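Local coordinates for uncharacterized protein (PDB 4EBG) that is of unknown function but is a secreted staphylococcal protein of the DUF4467 family with a cystatin-like fold, at residues 33-44 / 87-96. Residues are numbered along the deposited sequence; the frame is centred on the assembly and turned at random.
Sequences QEDSNTHVYKDG and HKADYEDENV
The carboxamide of Asn-37 works at both its ends on the backbone of Val-96: OD1 receives Val-96 N at 2.9 Å, and ND2 donates a hydrogen bond to Val-96 O at 2.9 Å, nearly in the amide plane. An asparagine, carrying both acceptor and donor, suits this place where the strand pairing runs out. The carboxylate of Glu-94, its chain bent at chi2 (81°), lies stacked on the same amide, their planes 7° apart. On this face His-39 and Glu-92 run side by side; Glu-92 OE2 accepts the NE2 hydrogen of His-39 (2.7 Å) on its anti side, fixing the imidazole's rotation. Strands 37-41 and 91-94 are antiparallel neighbours in the sheet of a cystatin-like fold, 91-94 being an outermost strand within the chain, while helix 3-23 packs on the other face. There Gln-33, extended with CG anti to its N (179°), sends NE2 to the anti lone pair of Asp-93 OD2 (3.0 Å), and Gln-3 binds its OE1. Branched Val-40 and aromatic Tyr-91 add apolar contact, CG2 to CD1 3.8 Å. Near the turn, Asp-90 OD2 takes up the backbone Asp-43 N (2.8 Å) from above the carboxylate plane, and Tyr-41 rests CE1 on Ala-89 CB (3.7 Å).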
ATOM      1  N   GLN B  33     -11.881 -13.535  -5.925  1.00 11.89           N
ATOM      2  CA  GLN B  33     -11.951 -13.818  -7.356  1.00 11.50           C
ATOM      3  C   GLN B  33     -13.394 -13.751  -7.883  1.00 11.31           C
ATOM      4  O   GLN B  33     -13.638 -13.273  -8.980  1.00 11.67           O
ATOM      5  CB  GLN B  33     -11.303 -15.164  -7.646  1.00 12.67           C
ATOM      6  CG  GLN B  33     -11.334 -15.564  -9.109  1.00 12.06           C
ATOM      7  CD  GLN B  33     -10.613 -16.890  -9.339  1.00 15.11           C
ATOM      8  OE1 GLN B  33      -9.857 -17.322  -8.506  1.00 15.84           O
ATOM      9  NE2 GLN B  33     -10.826 -17.504 -10.514  1.00 17.24           N
ATOM     10  N   GLU B  34     -14.354 -14.275  -7.125  1.00 11.57           N
ATOM     11  CA  GLU B  34     -15.737 -14.361  -7.591  1.00 11.71           C
ATOM     12  C   GLU B  34     -16.447 -12.999  -7.636  1.00 11.75           C
ATOM     13  O   GLU B  34     -17.494 -12.892  -8.199  1.00 13.95           O
ATOM     14  CB  GLU B  34     -16.560 -15.321  -6.744  1.00 14.18           C
ATOM     15  CG  GLU B  34     -16.833 -14.830  -5.317  1.00 16.73           C
ATOM     16  CD  GLU B  34     -15.838 -15.337  -4.273  1.00 19.84           C
ATOM     17  OE1 GLU B  34     -14.666 -15.685  -4.663  1.00 18.76           O
ATOM     18  OE2 GLU B  34     -16.238 -15.384  -3.054  1.00 20.62           O
ATOM     19  N   ASP B  35     -15.826 -11.963  -7.102  1.00 10.95           N
ATOM     20  CA  ASP B  35     -16.311 -10.592  -7.182  1.00 12.21           C
ATOM     21  C   ASP B  35     -15.414  -9.728  -8.074  1.00 12.58           C
ATOM     22  O   ASP B  35     -15.514  -8.484  -8.066  1.00 15.14           O
ATOM     23  CB  ASP B  35     -16.385  -9.978  -5.795  1.00 13.30           C
ATOM     24  CG  ASP B  35     -17.408 -10.637  -4.900  1.00 15.75           C
ATOM     25  OD1 ASP B  35     -18.381 -11.233  -5.419  1.00 18.68           O
ATOM     26  OD2 ASP B  35     -17.233 -10.542  -3.678  1.00 17.59           O
ATOM     27  N   SER B  36     -14.520 -10.370  -8.827  1.00 10.83           N
ATOM     28  CA  SER B  36     -13.494  -9.677  -9.592  1.00  9.60           C
ATOM     29  C   SER B  36     -13.557 -10.170 -11.044  1.00 10.62           C
ATOM     30  O   SER B  36     -14.343 -11.093 -11.368  1.00 11.34           O
ATOM     31  CB  SER B  36     -12.143  -9.944  -8.974  1.00 10.62           C
ATOM     32  OG  SER B  36     -12.090  -9.505  -7.610  1.00 11.45           O
ATOM     33  N   ASN B  37     -12.729  -9.583 -11.891  1.00 10.36           N
ATOM     34  CA  ASN B  37     -12.511 -10.035 -13.241  1.00  9.26           C
ATOM     35  C   ASN B  37     -11.113 -10.583 -13.365  1.00  9.92           C
ATOM     36  O   ASN B  37     -10.154  -9.982 -12.895  1.00 10.54           O
ATOM     37  CB  ASN B  37     -12.747  -8.896 -14.209  1.00 10.83           C
ATOM     38  CG  ASN B  37     -14.176  -8.453 -14.221  1.00 11.13           C
ATOM     39  OD1 ASN B  37     -15.086  -9.260 -13.946  1.00 11.58           O
ATOM     40  ND2 ASN B  37     -14.398  -7.191 -14.586  1.00 12.26           N
ATOM     41  N   THR B  38     -10.940 -11.763 -13.984  1.00  9.45           N
ATOM     42  CA  THR B  38      -9.683 -12.417 -14.190  1.00  9.42           C
ATOM     43  C   THR B  38      -9.535 -12.873 -15.623  1.00  9.71           C
ATOM     44  O   THR B  38     -10.459 -13.495 -16.180  1.00 10.39           O
ATOM     45  CB  THR B  38      -9.515 -13.641 -13.248  1.00 10.55           C
ATOM     46  OG1 THR B  38      -9.823 -13.253 -11.918  1.00 11.24           O
ATOM     47  CG2 THR B  38      -8.156 -14.241 -13.334  1.00 11.48           C
ATOM     48  N   HIS B  39      -8.401 -12.571 -16.240  1.00  8.65           N
ATOM     49  CA  HIS B  39      -8.050 -13.062 -17.552  1.00  9.30           C
ATOM     50  C   HIS B  39      -6.632 -13.599 -17.546  1.00  8.23           C
ATOM     51  O   HIS B  39      -5.732 -12.977 -16.967  1.00 10.37           O
ATOM     52  CB  HIS B  39      -8.156 -11.985 -18.624  1.00 11.71           C
ATOM     53  CG  HIS B  39      -9.563 -11.553 -18.904  1.00 13.02           C
ATOM     54  ND1 HIS B  39     -10.223 -10.631 -18.135  1.00 14.02           N
ATOM     55  CD2 HIS B  39     -10.442 -11.940 -19.869  1.00 15.18           C
ATOM     56  CE1 HIS B  39     -11.446 -10.454 -18.615  1.00 15.21           C
ATOM     57  NE2 HIS B  39     -11.592 -11.206 -19.687  1.00 16.70           N
ATOM     58  N   VAL B  40      -6.401 -14.749 -18.177  1.00  9.12           N
ATOM     59  CA  VAL B  40      -5.088 -15.352 -18.318  1.00  9.71           C
ATOM     60  C   VAL B  40      -4.659 -15.286 -19.779  1.00  9.15           C
ATOM     61  O   VAL B  40      -5.473 -15.545 -20.694  1.00 10.33           O
ATOM     62  CB  VAL B  40      -5.081 -16.825 -17.843  1.00 10.11           C
ATOM     63  CG1 VAL B  40      -3.728 -17.482 -18.043  1.00 12.46           C
ATOM     64  CG2 VAL B  40      -5.569 -16.923 -16.411  1.00 11.93           C
ATOM     65  N   TYR B  41      -3.377 -14.966 -19.993  1.00  9.57           N
ATOM     66  CA  TYR B  41      -2.783 -14.838 -21.301  1.00  9.65           C
ATOM     67  C   TYR B  41      -1.516 -15.643 -21.368  1.00 11.66           C
ATOM     68  O   TYR B  41      -0.889 -15.950 -20.363  1.00 13.19           O
ATOM     69  CB  TYR B  41      -2.491 -13.370 -21.644  1.00 11.40           C
ATOM     70  CG  TYR B  41      -3.696 -12.515 -21.545  1.00 10.22           C
ATOM     71  CD1 TYR B  41      -4.546 -12.369 -22.651  1.00 10.47           C
ATOM     72  CD2 TYR B  41      -4.062 -11.869 -20.355  1.00 10.76           C
ATOM     73  CE1 TYR B  41      -5.745 -11.592 -22.571  1.00 11.28           C
ATOM     74  CE2 TYR B  41      -5.215 -11.114 -20.305  1.00 11.00           C
ATOM     75  CZ  TYR B  41      -6.077 -11.008 -21.385  1.00  9.90           C
ATOM     76  OH  TYR B  41      -7.233 -10.276 -21.263  1.00 12.15           O
ATOM     77  N   LYS B  42      -1.094 -15.862 -22.603  1.00 12.53           N
ATOM     78  CA  LYS B  42       0.200 -16.488 -22.917  1.00 14.27           C
ATOM     79  C   LYS B  42       0.408 -17.753 -22.106  1.00 15.27           C
ATOM     80  O   LYS B  42       1.453 -18.002 -21.537  1.00 18.30           O
ATOM     81  CB  LYS B  42       1.339 -15.442 -22.845  1.00 17.37           C
ATOM     82  CG  LYS B  42       1.251 -14.427 -24.045  1.00 17.30           C
ATOM     83  CD  LYS B  42       2.413 -13.496 -24.186  1.00 18.04           C
ATOM     84  CE  LYS B  42       2.155 -12.407 -25.197  1.00 19.02           C
ATOM     85  NZ  LYS B  42       3.389 -11.562 -25.404  1.00 20.70           N
ATOM     86  N   ASP B  43      -0.675 -18.544 -22.068  1.00 15.66           N
ATOM     87  CA  ASP B  43      -0.753 -19.848 -21.419  1.00 17.77           C
ATOM     88  C   ASP B  43      -0.272 -19.812 -19.988  1.00 16.69           C
ATOM     89  O   ASP B  43       0.323 -20.765 -19.495  1.00 20.69           O
ATOM     90  CB  ASP B  43      -0.040 -20.927 -22.246  1.00 20.40           C
ATOM     91  CG  ASP B  43      -0.501 -22.355 -21.908  1.00 21.93           C
ATOM     92  OD1 ASP B  43      -1.606 -22.628 -21.350  1.00 21.43           O
ATOM     93  OD2 ASP B  43       0.261 -23.260 -22.239  1.00 28.03           O
ATOM     94  N   GLY B  44      -0.627 -18.728 -19.297  1.00 16.68           N
ATOM     95  CA  GLY B  44      -0.360 -18.591 -17.888  1.00 18.15           C
ATOM     96  C   GLY B  44       0.767 -17.641 -17.528  1.00 17.76           C
ATOM     97  O   GLY B  44       0.982 -17.419 -16.347  1.00 24.18           O
ATOM     98  N   HIS B  87      -4.587  -8.804 -26.713  1.00 12.08           N
ATOM     99  CA  HIS B  87      -4.283 -10.248 -26.671  1.00 12.12           C
ATOM    100  C   HIS B  87      -5.555 -11.072 -26.498  1.00 11.39           C
ATOM    101  O   HIS B  87      -6.502 -10.596 -25.868  1.00 12.56           O
ATOM    102  CB  HIS B  87      -3.334 -10.560 -25.507  1.00 11.47           C
ATOM    103  CG  HIS B  87      -2.009  -9.856 -25.566  1.00 11.73           C
ATOM    104  ND1 HIS B  87      -1.833  -8.592 -25.067  1.00 12.32           N
ATOM    105  CD2 HIS B  87      -0.824 -10.218 -26.092  1.00 14.11           C
ATOM    106  CE1 HIS B  87      -0.595  -8.207 -25.277  1.00 13.32           C
ATOM    107  NE2 HIS B  87       0.037  -9.182 -25.880  1.00 15.16           N
ATOM    108  N   LYS B  88      -5.500 -12.313 -26.956  1.00 12.28           N
ATOM    109  CA  LYS B  88      -6.569 -13.259 -26.821  1.00 14.01           C
ATOM    110  C   LYS B  88      -6.347 -14.071 -25.541  1.00 11.91           C
ATOM    111  O   LYS B  88      -5.330 -14.696 -25.351  1.00 13.59           O
ATOM    112  CB  LYS B  88      -6.641 -14.210 -28.029  1.00 16.90           C
ATOM    113  CG  LYS B  88      -7.814 -15.193 -27.963  1.00 18.70           C
ATOM    114  CD  LYS B  88      -7.998 -15.968 -29.269  1.00 26.54           C
ATOM    115  CE  LYS B  88      -7.115 -17.192 -29.306  1.00 34.48           C
ATOM    116  NZ  LYS B  88      -6.935 -17.770 -30.662  1.00 39.13           N
ATOM    117  N   ALA B  89      -7.326 -14.061 -24.642  1.00 11.61           N
ATOM    118  CA  ALA B  89      -7.237 -14.747 -23.373  1.00 12.36           C
ATOM    119  C   ALA B  89      -7.378 -16.241 -23.563  1.00 11.88           C
ATOM    120  O   ALA B  89      -8.123 -16.726 -24.411  1.00 13.98           O
ATOM    121  CB  ALA B  89      -8.262 -14.230 -22.398  1.00 12.30           C
ATOM    122  N   ASP B  90      -6.665 -16.944 -22.700  1.00 10.57           N
ATOM    123  CA  ASP B  90      -6.836 -18.377 -22.544  1.00 10.58           C
ATOM    124  C   ASP B  90      -7.902 -18.795 -21.518  1.00 10.29           C
ATOM    125  O   ASP B  90      -8.310 -19.938 -21.450  1.00 11.44           O
ATOM    126  CB  ASP B  90      -5.532 -19.011 -22.052  1.00 12.98           C
ATOM    127  CG  ASP B  90      -4.378 -18.701 -22.923  1.00 14.87           C
ATOM    128  OD1 ASP B  90      -4.441 -19.036 -24.127  1.00 18.49           O
ATOM    129  OD2 ASP B  90      -3.424 -18.100 -22.413  1.00 18.43           O
ATOM    130  N   TYR B  91      -8.335 -17.828 -20.727  1.00 10.67           N
ATOM    131  CA  TYR B  91      -9.243 -18.054 -19.614  1.00  9.97           C
ATOM    132  C   TYR B  91      -9.834 -16.721 -19.257  1.00  9.23           C
ATOM    133  O   TYR B  91      -9.124 -15.688 -19.213  1.00 10.64           O
ATOM    134  CB  TYR B  91      -8.505 -18.618 -18.399  1.00 11.57           C
ATOM    135  CG  TYR B  91      -9.275 -18.670 -17.115  1.00 11.50           C
ATOM    136  CD1 TYR B  91      -9.332 -17.555 -16.264  1.00 11.00           C
ATOM    137  CD2 TYR B  91      -9.974 -19.788 -16.728  1.00 12.36           C
ATOM    138  CE1 TYR B  91      -9.989 -17.614 -15.039  1.00 12.07           C
ATOM    139  CE2 TYR B  91     -10.633 -19.844 -15.484  1.00 14.33           C
ATOM    140  CZ  TYR B  91     -10.646 -18.740 -14.675  1.00 13.16           C
ATOM    141  OH  TYR B  91     -11.272 -18.779 -13.473  1.00 16.42           O
ATOM    142  N   GLU B  92     -11.124 -16.718 -18.930  1.00 10.83           N
ATOM    143  CA  GLU B  92     -11.856 -15.529 -18.457  1.00 11.72           C
ATOM    144  C   GLU B  92     -12.768 -15.957 -17.310  1.00 13.20           C
ATOM    145  O   GLU B  92     -13.509 -16.954 -17.431  1.00 13.42           O
ATOM    146  CB  GLU B  92     -12.712 -14.919 -19.589  1.00 15.65           C
ATOM    147  CG  GLU B  92     -13.663 -13.784 -19.159  1.00 19.79           C
ATOM    148  CD  GLU B  92     -14.357 -13.126 -20.335  1.00 22.07           C
ATOM    149  OE1 GLU B  92     -15.271 -13.731 -20.928  1.00 26.72           O
ATOM    150  OE2 GLU B  92     -14.035 -11.956 -20.642  1.00 25.60           O
ATOM    151  N   ASP B  93     -12.792 -15.164 -16.237  1.00 12.08           N
ATOM    152  CA  ASP B  93     -13.733 -15.291 -15.142  1.00 12.42           C
ATOM    153  C   ASP B  93     -14.216 -13.868 -14.864  1.00 11.14           C
ATOM    154  O   ASP B  93     -13.548 -13.117 -14.173  1.00 11.83           O
ATOM    155  CB  ASP B  93     -13.049 -15.950 -13.926  1.00 12.09           C
ATOM    156  CG  ASP B  93     -13.965 -16.206 -12.764  1.00 16.03           C
ATOM    157  OD1 ASP B  93     -15.146 -15.860 -12.861  1.00 15.95           O
ATOM    158  OD2 ASP B  93     -13.474 -16.770 -11.741  1.00 16.59           O
ATOM    159  N   GLU B  94     -15.291 -13.479 -15.527  1.00 11.57           N
ATOM    160  CA  GLU B  94     -15.780 -12.107 -15.542  1.00 12.83           C
ATOM    161  C   GLU B  94     -17.005 -12.000 -14.678  1.00 12.90           C
ATOM    162  O   GLU B  94     -18.086 -12.455 -15.067  1.00 18.28           O
ATOM    163  CB  GLU B  94     -16.139 -11.688 -16.972  1.00 14.85           C
ATOM    164  CG  GLU B  94     -16.397 -10.232 -17.169  1.00 19.28           C
ATOM    165  CD  GLU B  94     -15.152  -9.378 -17.316  1.00 18.88           C
ATOM    166  OE1 GLU B  94     -14.026  -9.876 -17.115  1.00 21.48           O
ATOM    167  OE2 GLU B  94     -15.337  -8.191 -17.641  1.00 25.82           O
ATOM    168  N   ASN B  95     -16.853 -11.446 -13.501  1.00 12.60           N
ATOM    169  CA  ASN B  95     -17.936 -11.313 -12.570  1.00 12.27           C
ATOM    170  C   ASN B  95     -18.501  -9.906 -12.415  1.00 12.49           C
ATOM    171  O   ASN B  95     -19.547  -9.732 -11.791  1.00 16.03           O
ATOM    172  CB  ASN B  95     -17.509 -11.822 -11.224  1.00 12.47           C
ATOM    173  CG  ASN B  95     -17.161 -13.271 -11.275  1.00 12.84           C
ATOM    174  OD1 ASN B  95     -18.058 -14.118 -11.473  1.00 15.73           O
ATOM    175  ND2 ASN B  95     -15.880 -13.591 -11.150  1.00 13.60           N
ATOM    176  N   VAL B  96     -17.835  -8.916 -13.034  1.00 11.81           N
ATOM    177  CA  VAL B  96     -18.276  -7.523 -12.954  1.00 12.50           C
ATOM    178  C   VAL B  96     -18.320  -6.984 -14.362  1.00 15.13           C
ATOM    179  O   VAL B  96     -17.272  -6.815 -15.002  1.00 16.94           O
ATOM    180  CB  VAL B  96     -17.371  -6.688 -12.055  1.00 15.20           C
ATOM    181  CG1 VAL B  96     -17.873  -5.212 -12.053  1.00 18.05           C
ATOM    182  CG2 VAL B  96     -17.305  -7.277 -10.644  1.00 17.21           C
TER
HETATM  183  O   HOH W   1     -12.469 -13.481 -11.522  1.00 12.93           O
HETATM  184  O   HOH W   2      -8.586 -10.056 -23.521  1.00 14.79           O
HETATM  185  O   HOH W   3      -2.646 -14.963 -24.905  1.00 18.55           O